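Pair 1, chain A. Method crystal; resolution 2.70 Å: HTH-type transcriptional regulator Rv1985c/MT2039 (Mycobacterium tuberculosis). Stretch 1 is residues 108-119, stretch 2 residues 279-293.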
# COMPACT_ATOMS: atom_id res chain seq x y z
N THR A 108 -13.16 12.48 24.66
CA THR A 108 -14.40 13.03 25.17
C THR A 108 -15.11 12.04 26.07
O THR A 108 -14.75 11.87 27.24
CB THR A 108 -15.31 13.50 24.03
OG1 THR A 108 -15.58 12.41 23.16
CG2 THR A 108 -14.62 14.59 23.24
N TRP A 109 -16.10 11.35 25.54
CA TRP A 109 -16.97 10.54 26.37
C TRP A 109 -16.38 9.23 26.88
O TRP A 109 -16.66 8.86 28.03
CB TRP A 109 -18.29 10.28 25.65
CG TRP A 109 -18.15 9.51 24.40
CD1 TRP A 109 -17.94 9.99 23.14
CD2 TRP A 109 -18.24 8.08 24.28
NE1 TRP A 109 -17.88 8.95 22.24
CE2 TRP A 109 -18.06 7.77 22.92
CE3 TRP A 109 -18.45 7.05 25.20
CZ2 TRP A 109 -18.10 6.47 22.45
CZ3 TRP A 109 -18.48 5.76 24.73
CH2 TRP A 109 -18.31 5.48 23.37
N PHE A 110 -15.57 8.54 26.08
CA PHE A 110 -15.16 7.17 26.42
C PHE A 110 -14.45 7.05 27.76
O PHE A 110 -14.55 6.03 28.44
CB PHE A 110 -14.28 6.57 25.32
CG PHE A 110 -14.13 5.07 25.42
CD1 PHE A 110 -14.94 4.23 24.70
CD2 PHE A 110 -13.15 4.51 26.23
CE1 PHE A 110 -14.79 2.86 24.80
CE2 PHE A 110 -13.00 3.14 26.32
CZ PHE A 110 -13.81 2.32 25.61
N SER A 111 -13.73 8.09 28.14
CA SER A 111 -13.04 8.13 29.42
C SER A 111 -13.85 7.49 30.55
O SER A 111 -13.28 6.85 31.43
CB SER A 111 -12.76 9.58 29.78
OG SER A 111 -12.38 9.68 31.13
N ALA A 112 -15.16 7.67 30.54
CA ALA A 112 -16.01 7.25 31.65
C ALA A 112 -15.96 5.76 31.89
O ALA A 112 -16.28 5.30 32.98
CB ALA A 112 -17.46 7.69 31.40
N VAL A 113 -15.55 5.01 30.86
CA VAL A 113 -15.65 3.55 30.88
C VAL A 113 -14.74 2.92 31.92
O VAL A 113 -15.01 1.80 32.39
CB VAL A 113 -15.32 2.95 29.49
CG1 VAL A 113 -15.30 1.43 29.54
CG2 VAL A 113 -16.31 3.44 28.45
N PHE A 114 -13.67 3.62 32.29
CA PHE A 114 -12.71 3.10 33.26
C PHE A 114 -13.33 3.10 34.65
O PHE A 114 -13.11 2.19 35.44
CB PHE A 114 -11.43 3.93 33.28
CG PHE A 114 -10.72 4.00 31.97
CD1 PHE A 114 -10.63 2.90 31.15
CD2 PHE A 114 -10.12 5.17 31.56
CE1 PHE A 114 -9.97 2.98 29.94
CE2 PHE A 114 -9.46 5.25 30.35
CZ PHE A 114 -9.38 4.15 29.55
N ASP A 115 -14.09 4.15 34.94
CA ASP A 115 -14.66 4.32 36.27
C ASP A 115 -15.58 3.18 36.62
O ASP A 115 -15.56 2.67 37.74
CB ASP A 115 -15.42 5.65 36.34
CG ASP A 115 -14.51 6.85 36.14
OD1 ASP A 115 -14.80 7.69 35.26
OD2 ASP A 115 -13.48 6.93 36.86
N GLY A 116 -16.38 2.76 35.64
CA GLY A 116 -17.31 1.66 35.84
C GLY A 116 -16.74 0.38 35.28
O GLY A 116 -17.42 -0.36 34.58
N LEU A 117 -15.49 0.11 35.61
CA LEU A 117 -14.84 -1.07 35.05
C LEU A 117 -14.24 -2.02 36.08
O LEU A 117 -13.67 -1.60 37.09
CB LEU A 117 -13.76 -0.66 34.05
CG LEU A 117 -13.45 -1.69 32.96
CD1 LEU A 117 -14.03 -1.21 31.63
CD2 LEU A 117 -11.95 -1.88 32.85
N GLY A 118 -14.38 -3.31 35.80
CA GLY A 118 -13.80 -4.35 36.63
C GLY A 118 -14.54 -5.66 36.44
O GLY A 118 -15.66 -5.68 35.91
N ASP A 119 -13.90 -6.76 36.82
CA ASP A 119 -12.52 -6.74 37.27
C ASP A 119 -11.67 -7.26 36.11
O ASP A 119 -11.52 -8.47 35.93
CB ASP A 119 -12.34 -7.62 38.51
CG ASP A 119 -11.38 -7.01 39.53
OD1 ASP A 119 -11.16 -5.78 39.49
OD2 ASP A 119 -10.86 -7.77 40.38
N ALA A 279 -21.05 -8.55 27.29
CA ALA A 279 -22.26 -7.82 27.64
C ALA A 279 -21.98 -6.72 28.67
O ALA A 279 -22.46 -5.59 28.53
CB ALA A 279 -23.34 -8.77 28.15
N ARG A 280 -21.21 -7.04 29.70
CA ARG A 280 -20.87 -6.06 30.72
C ARG A 280 -20.11 -4.87 30.14
O ARG A 280 -20.48 -3.72 30.38
CB ARG A 280 -20.07 -6.69 31.85
CG ARG A 280 -19.47 -5.69 32.82
CD ARG A 280 -18.66 -6.40 33.88
NE ARG A 280 -19.20 -7.73 34.16
CZ ARG A 280 -18.57 -8.87 33.88
NH1 ARG A 280 -17.36 -8.83 33.31
NH2 ARG A 280 -19.15 -10.03 34.17
N ILE A 281 -19.04 -5.14 29.40
CA ILE A 281 -18.30 -4.08 28.72
C ILE A 281 -19.25 -3.26 27.84
O ILE A 281 -19.22 -2.04 27.86
CB ILE A 281 -17.15 -4.65 27.85
CG1 ILE A 281 -16.15 -5.41 28.72
CG2 ILE A 281 -16.41 -3.55 27.11
CD1 ILE A 281 -15.04 -4.56 29.26
N THR A 282 -20.10 -3.95 27.08
CA THR A 282 -21.07 -3.29 26.21
C THR A 282 -21.98 -2.33 26.98
O THR A 282 -22.24 -1.22 26.53
CB THR A 282 -21.93 -4.30 25.43
OG1 THR A 282 -21.08 -5.12 24.62
CG2 THR A 282 -22.91 -3.59 24.52
N ASP A 283 -22.46 -2.77 28.14
CA ASP A 283 -23.30 -1.91 28.96
C ASP A 283 -22.58 -0.65 29.32
O ASP A 283 -23.13 0.44 29.24
CB ASP A 283 -23.75 -2.61 30.24
CG ASP A 283 -24.95 -3.49 30.02
OD1 ASP A 283 -25.56 -3.36 28.93
OD2 ASP A 283 -25.27 -4.29 30.92
N THR A 284 -21.34 -0.81 29.74
CA THR A 284 -20.53 0.32 30.16
C THR A 284 -20.26 1.27 28.99
O THR A 284 -20.50 2.47 29.10
CB THR A 284 -19.25 -0.17 30.78
OG1 THR A 284 -19.58 -0.89 31.97
CG2 THR A 284 -18.34 0.99 31.11
N VAL A 285 -19.80 0.74 27.87
CA VAL A 285 -19.59 1.58 26.71
C VAL A 285 -20.86 2.31 26.33
O VAL A 285 -20.84 3.51 26.14
CB VAL A 285 -19.05 0.76 25.52
CG1 VAL A 285 -19.11 1.59 24.24
CG2 VAL A 285 -17.63 0.29 25.81
N ARG A 286 -21.97 1.60 26.24
CA ARG A 286 -23.24 2.22 25.87
C ARG A 286 -23.66 3.35 26.81
O ARG A 286 -24.18 4.38 26.38
CB ARG A 286 -24.35 1.17 25.79
CG ARG A 286 -24.69 0.75 24.37
CD ARG A 286 -25.85 -0.25 24.31
NE ARG A 286 -26.37 -0.35 22.94
CZ ARG A 286 -27.12 -1.34 22.48
NH1 ARG A 286 -27.45 -2.35 23.29
NH2 ARG A 286 -27.55 -1.34 21.22
N ALA A 287 -23.43 3.15 28.10
CA ALA A 287 -23.80 4.13 29.11
C ALA A 287 -22.86 5.33 29.10
O ALA A 287 -23.26 6.46 29.37
CB ALA A 287 -23.82 3.49 30.48
N ALA A 288 -21.59 5.09 28.78
CA ALA A 288 -20.63 6.17 28.71
C ALA A 288 -21.00 7.11 27.57
O ALA A 288 -20.62 8.29 27.54
CB ALA A 288 -19.23 5.61 28.52
N ALA A 289 -21.77 6.59 26.62
CA ALA A 289 -22.15 7.38 25.46
C ALA A 289 -23.56 7.98 25.58
O ALA A 289 -24.08 8.54 24.61
CB ALA A 289 -22.03 6.55 24.21
N SER A 290 -24.19 7.86 26.75
CA SER A 290 -25.54 8.37 26.90
C SER A 290 -25.57 9.86 26.61
O SER A 290 -26.62 10.44 26.31
CB SER A 290 -26.10 8.07 28.28
OG SER A 290 -25.31 8.64 29.30
N GLY A 291 -24.40 10.49 26.65
CA GLY A 291 -24.29 11.91 26.46
C GLY A 291 -24.09 12.37 25.03
O GLY A 291 -24.00 13.57 24.77
N LEU A 292 -24.01 11.43 24.09
CA LEU A 292 -23.91 11.81 22.68
C LEU A 292 -25.26 12.38 22.24
O LEU A 292 -26.23 12.33 22.98
CB LEU A 292 -23.53 10.59 21.82
CG LEU A 292 -22.10 10.05 21.97
CD1 LEU A 292 -21.96 8.72 21.28
CD2 LEU A 292 -21.06 11.02 21.42
N TYR A 293 -25.31 12.93 21.03
CA TYR A 293 -26.59 13.38 20.50
C TYR A 293 -27.38 12.15 20.01
O TYR A 293 -26.80 11.22 19.45
CB TYR A 293 -26.37 14.50 19.45
CG TYR A 293 -25.98 15.84 20.12
CD1 TYR A 293 -26.21 17.07 19.51
CD2 TYR A 293 -25.43 15.84 21.41
CE1 TYR A 293 -25.86 18.28 20.16
CE2 TYR A 293 -25.10 17.02 22.07
CZ TYR A 293 -25.31 18.24 21.46
OH TYR A 293 -24.97 19.38 22.16
O HOH W 1 -19.10 9.86 29.19

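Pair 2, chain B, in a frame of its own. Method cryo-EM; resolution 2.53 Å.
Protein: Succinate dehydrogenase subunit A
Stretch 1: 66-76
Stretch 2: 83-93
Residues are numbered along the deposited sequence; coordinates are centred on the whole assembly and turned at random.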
# COMPACT_ATOMS: atom_id res chain seq x y z
N SER B 66 -5.92 28.21 -14.90
CA SER B 66 -4.82 28.41 -15.83
C SER B 66 -3.52 28.22 -15.07
O SER B 66 -3.52 28.09 -13.84
CB SER B 66 -4.88 29.78 -16.50
OG SER B 66 -4.97 30.82 -15.54
N TRP B 67 -2.41 28.18 -15.80
CA TRP B 67 -1.12 28.09 -15.14
C TRP B 67 -0.76 29.39 -14.42
O TRP B 67 0.02 29.35 -13.47
CB TRP B 67 -0.02 27.69 -16.13
CG TRP B 67 0.41 28.77 -17.09
CD1 TRP B 67 -0.00 28.92 -18.38
CD2 TRP B 67 1.35 29.82 -16.84
NE1 TRP B 67 0.61 30.01 -18.94
CE2 TRP B 67 1.45 30.58 -18.02
CE3 TRP B 67 2.12 30.19 -15.73
CZ2 TRP B 67 2.27 31.69 -18.12
CZ3 TRP B 67 2.93 31.30 -15.84
CH2 TRP B 67 3.01 32.03 -17.02
N GLN B 68 -1.31 30.52 -14.85
CA GLN B 68 -1.10 31.77 -14.14
C GLN B 68 -1.73 31.73 -12.75
O GLN B 68 -1.12 32.19 -11.77
CB GLN B 68 -1.68 32.93 -14.94
CG GLN B 68 -0.87 33.30 -16.17
CD GLN B 68 -1.39 32.66 -17.43
OE1 GLN B 68 -2.09 31.65 -17.39
NE2 GLN B 68 -1.05 33.24 -18.57
N VAL B 69 -2.94 31.18 -12.64
CA VAL B 69 -3.60 31.09 -11.34
C VAL B 69 -2.83 30.15 -10.41
O VAL B 69 -2.62 30.46 -9.23
CB VAL B 69 -5.06 30.63 -11.52
CG1 VAL B 69 -5.75 30.47 -10.18
CG2 VAL B 69 -5.81 31.61 -12.39
N HIS B 70 -2.40 29.00 -10.93
CA HIS B 70 -1.61 28.07 -10.14
C HIS B 70 -0.28 28.69 -9.72
O HIS B 70 0.17 28.49 -8.59
CB HIS B 70 -1.39 26.79 -10.93
CG HIS B 70 -0.87 25.64 -10.12
ND1 HIS B 70 -0.73 24.37 -10.64
CD2 HIS B 70 -0.45 25.57 -8.84
CE1 HIS B 70 -0.25 23.57 -9.70
NE2 HIS B 70 -0.08 24.27 -8.60
N PHE B 71 0.35 29.44 -10.62
CA PHE B 71 1.60 30.12 -10.29
C PHE B 71 1.40 31.13 -9.16
O PHE B 71 2.21 31.19 -8.23
CB PHE B 71 2.16 30.79 -11.54
CG PHE B 71 3.31 31.72 -11.27
CD1 PHE B 71 4.55 31.23 -10.92
CD2 PHE B 71 3.14 33.09 -11.39
CE1 PHE B 71 5.60 32.08 -10.68
CE2 PHE B 71 4.19 33.94 -11.15
CZ PHE B 71 5.42 33.44 -10.80
N GLY B 72 0.34 31.93 -9.24
CA GLY B 72 0.06 32.87 -8.18
C GLY B 72 -0.25 32.19 -6.86
O GLY B 72 0.17 32.66 -5.80
N ASP B 73 -0.97 31.07 -6.91
CA ASP B 73 -1.27 30.32 -5.70
C ASP B 73 0.01 29.78 -5.06
O ASP B 73 0.16 29.82 -3.84
CB ASP B 73 -2.23 29.18 -6.01
CG ASP B 73 -3.63 29.67 -6.28
OD1 ASP B 73 -3.88 30.88 -6.16
OD2 ASP B 73 -4.49 28.84 -6.62
N THR B 74 0.92 29.26 -5.88
CA THR B 74 2.18 28.75 -5.36
C THR B 74 3.03 29.88 -4.78
O THR B 74 3.65 29.71 -3.72
CB THR B 74 2.94 28.01 -6.46
OG1 THR B 74 2.25 26.80 -6.78
CG2 THR B 74 4.35 27.68 -6.02
N MET B 75 3.07 31.03 -5.44
CA MET B 75 3.87 32.14 -4.94
C MET B 75 3.30 32.70 -3.64
O MET B 75 4.06 33.12 -2.76
CB MET B 75 3.96 33.24 -6.00
CG MET B 75 4.79 32.86 -7.21
SD MET B 75 6.48 32.36 -6.83
CE MET B 75 7.16 33.90 -6.23
N ARG B 76 1.97 32.71 -3.50
CA ARG B 76 1.35 33.14 -2.25
C ARG B 76 1.67 32.17 -1.12
O ARG B 76 2.07 32.59 -0.03
CB ARG B 76 -0.16 33.23 -2.44
CG ARG B 76 -0.67 34.62 -2.69
CD ARG B 76 -2.18 34.61 -2.73
NE ARG B 76 -2.68 33.89 -3.89
CZ ARG B 76 -2.78 34.41 -5.11
NH1 ARG B 76 -2.41 35.66 -5.33
NH2 ARG B 76 -3.25 33.68 -6.11
N ASN B 83 11.52 30.19 -5.62
CA ASN B 83 12.18 30.35 -6.91
C ASN B 83 11.09 30.51 -7.96
O ASN B 83 10.38 29.56 -8.28
CB ASN B 83 13.08 29.16 -7.22
CG ASN B 83 14.13 29.47 -8.27
OD1 ASN B 83 13.88 30.22 -9.21
ND2 ASN B 83 15.31 28.90 -8.10
N TRP B 84 10.96 31.73 -8.49
CA TRP B 84 9.84 32.03 -9.38
C TRP B 84 9.93 31.26 -10.68
O TRP B 84 8.89 30.88 -11.25
CB TRP B 84 9.79 33.53 -9.65
CG TRP B 84 11.06 34.06 -10.20
CD1 TRP B 84 12.13 34.54 -9.50
CD2 TRP B 84 11.41 34.18 -11.59
NE1 TRP B 84 13.11 34.95 -10.36
CE2 TRP B 84 12.70 34.74 -11.65
CE3 TRP B 84 10.76 33.87 -12.78
CZ2 TRP B 84 13.35 34.99 -12.85
CZ3 TRP B 84 11.40 34.12 -13.97
CH2 TRP B 84 12.68 34.67 -14.00
N ARG B 85 11.14 31.02 -11.19
CA ARG B 85 11.29 30.23 -12.40
C ARG B 85 10.81 28.80 -12.18
O ARG B 85 10.10 28.24 -13.02
CB ARG B 85 12.75 30.25 -12.85
CG ARG B 85 13.00 29.56 -14.18
CD ARG B 85 12.10 30.07 -15.28
NE ARG B 85 12.49 29.49 -16.56
CZ ARG B 85 11.67 29.35 -17.60
NH1 ARG B 85 12.12 28.80 -18.72
NH2 ARG B 85 10.41 29.74 -17.52
N MET B 86 11.17 28.20 -11.04
CA MET B 86 10.72 26.85 -10.75
C MET B 86 9.21 26.78 -10.58
O MET B 86 8.57 25.85 -11.06
CB MET B 86 11.43 26.32 -9.50
CG MET B 86 12.82 25.78 -9.77
SD MET B 86 13.69 25.32 -8.26
CE MET B 86 13.05 23.67 -8.00
N ALA B 87 8.63 27.78 -9.90
CA ALA B 87 7.19 27.80 -9.70
C ALA B 87 6.45 27.94 -11.02
O ALA B 87 5.49 27.22 -11.29
CB ALA B 87 6.81 28.93 -8.74
N GLU B 88 6.90 28.86 -11.87
CA GLU B 88 6.27 29.05 -13.17
C GLU B 88 6.39 27.80 -14.03
O GLU B 88 5.43 27.38 -14.69
CB GLU B 88 6.91 30.24 -13.89
CG GLU B 88 6.59 30.31 -15.37
CD GLU B 88 7.61 31.11 -16.15
OE1 GLU B 88 8.74 31.26 -15.66
OE2 GLU B 88 7.27 31.60 -17.24
N LEU B 89 7.57 27.17 -14.01
CA LEU B 89 7.81 26.01 -14.86
C LEU B 89 6.98 24.82 -14.39
O LEU B 89 6.39 24.10 -15.21
CB LEU B 89 9.30 25.72 -14.83
CG LEU B 89 10.01 24.82 -15.83
CD1 LEU B 89 9.89 25.45 -17.20
CD2 LEU B 89 11.46 24.74 -15.42
N HIS B 90 6.87 24.64 -13.07
CA HIS B 90 6.00 23.61 -12.52
C HIS B 90 4.54 23.88 -12.85
O HIS B 90 3.79 22.95 -13.16
CB HIS B 90 6.19 23.53 -11.01
CG HIS B 90 5.15 22.71 -10.30
ND1 HIS B 90 3.99 23.26 -9.80
CD2 HIS B 90 5.11 21.40 -9.99
CE1 HIS B 90 3.27 22.32 -9.22
NE2 HIS B 90 3.93 21.18 -9.32
N ALA B 91 4.12 25.14 -12.79
CA ALA B 91 2.73 25.47 -13.09
C ALA B 91 2.39 25.15 -14.54
O ALA B 91 1.33 24.58 -14.82
CB ALA B 91 2.46 26.95 -12.80
N GLN B 92 3.28 25.49 -15.47
CA GLN B 92 2.94 25.29 -16.87
C GLN B 92 3.33 23.92 -17.41
O GLN B 92 2.99 23.61 -18.56
CB GLN B 92 3.57 26.39 -17.74
CG GLN B 92 5.06 26.50 -17.67
CD GLN B 92 5.55 27.85 -18.15
OE1 GLN B 92 4.76 28.74 -18.44
NE2 GLN B 92 6.87 28.01 -18.25
N GLU B 93 4.02 23.08 -16.63
CA GLU B 93 4.35 21.74 -17.08
C GLU B 93 3.67 20.63 -16.29
O GLU B 93 3.85 19.46 -16.62
CB GLU B 93 5.87 21.53 -17.05
CG GLU B 93 6.63 22.45 -17.98
CD GLU B 93 8.11 22.15 -17.99
OE1 GLU B 93 8.54 21.29 -17.20
OE2 GLU B 93 8.84 22.78 -18.78

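Pair 1 and pair 2 share one backbone arrangement: a short segment with helical or near-helical backbone packed against a helix. Fourteen central residues superpose with an RMSD of 0.7 Å. In pair 2 both elements are regular helices, 67-76 and 84-93. Their N-to-C directions lie 140° apart and their axes approach to 8.4 Å. In pair 1 the second element is also a helix, 279-288. The first has a 3-10 segment that ends at S111(A), then helical backbone angles without the regular bonds. The buried areas are similar, 548 Å² in pair 1 and 511 Å² in pair 2.

A288(A) matches A91(B), with side-chain centres 0.4 Å apart. Both alanines point toward the other stretch and pack against side chains there. A288(A) CB lies 3.6 Å from V113(A) CG2 and 4.0 Å from A112(A) CB. A91(B) CB lies 4.1 Å from F71(B) CB and 4.3 Å from H70(B) CB. V113(A) matches F71(B), and A112(A) matches H70(B).

One helix turn earlier, T284(A) matches A87(B). V113(A) CG1 packs on T284(A) CG2 at 3.4 Å. In pair 2 the larger ring of F71(B) reaches the same place, with CD1 3.9 Å from A87(B) CB. G116(A) matches T74(B). The glycine offers backbone: its O lies 3.4 Å from T284(A) OG1, at best a weak hydrogen bond. T74(B) instead places CG2 3.9 Å from A87(B) CB, an entirely nonpolar touch. Pair 2 has no hydrogen bond between its stretches.

L117(A) matches M75(B), and I281(A) matches W84(B). L117(A) CD1 meets I281(A) CD1 at 4.2 Å. M75(B) CE meets W84(B) CB at 4.3 Å. M75(B) SD also lies 3.9 Å from A87(B) CB.

A112(A) is small and makes one alanine-to-alanine contact. H70(B) is larger and also reaches H90(B), with the two CE1 atoms 3.8 Å apart and the ring planes at 77°. H90(B) matches A287(A), which makes no contact across pair 1.

Each pair also uses a tryptophan, but W109(A) and W67(B) are not matched positions. A289(A) CB sits over one face of W109(A), 3.8 Å from the centroid of the six-membered ring. Its counterpart Q92(B) places CB over the five-membered ring of W67(B), 4.3 Å from that centroid. In pair 1 a water links the backbones here, donating to W109(A) O at 2.9 Å and to A288(A) O at 2.7 Å from its own oxygen.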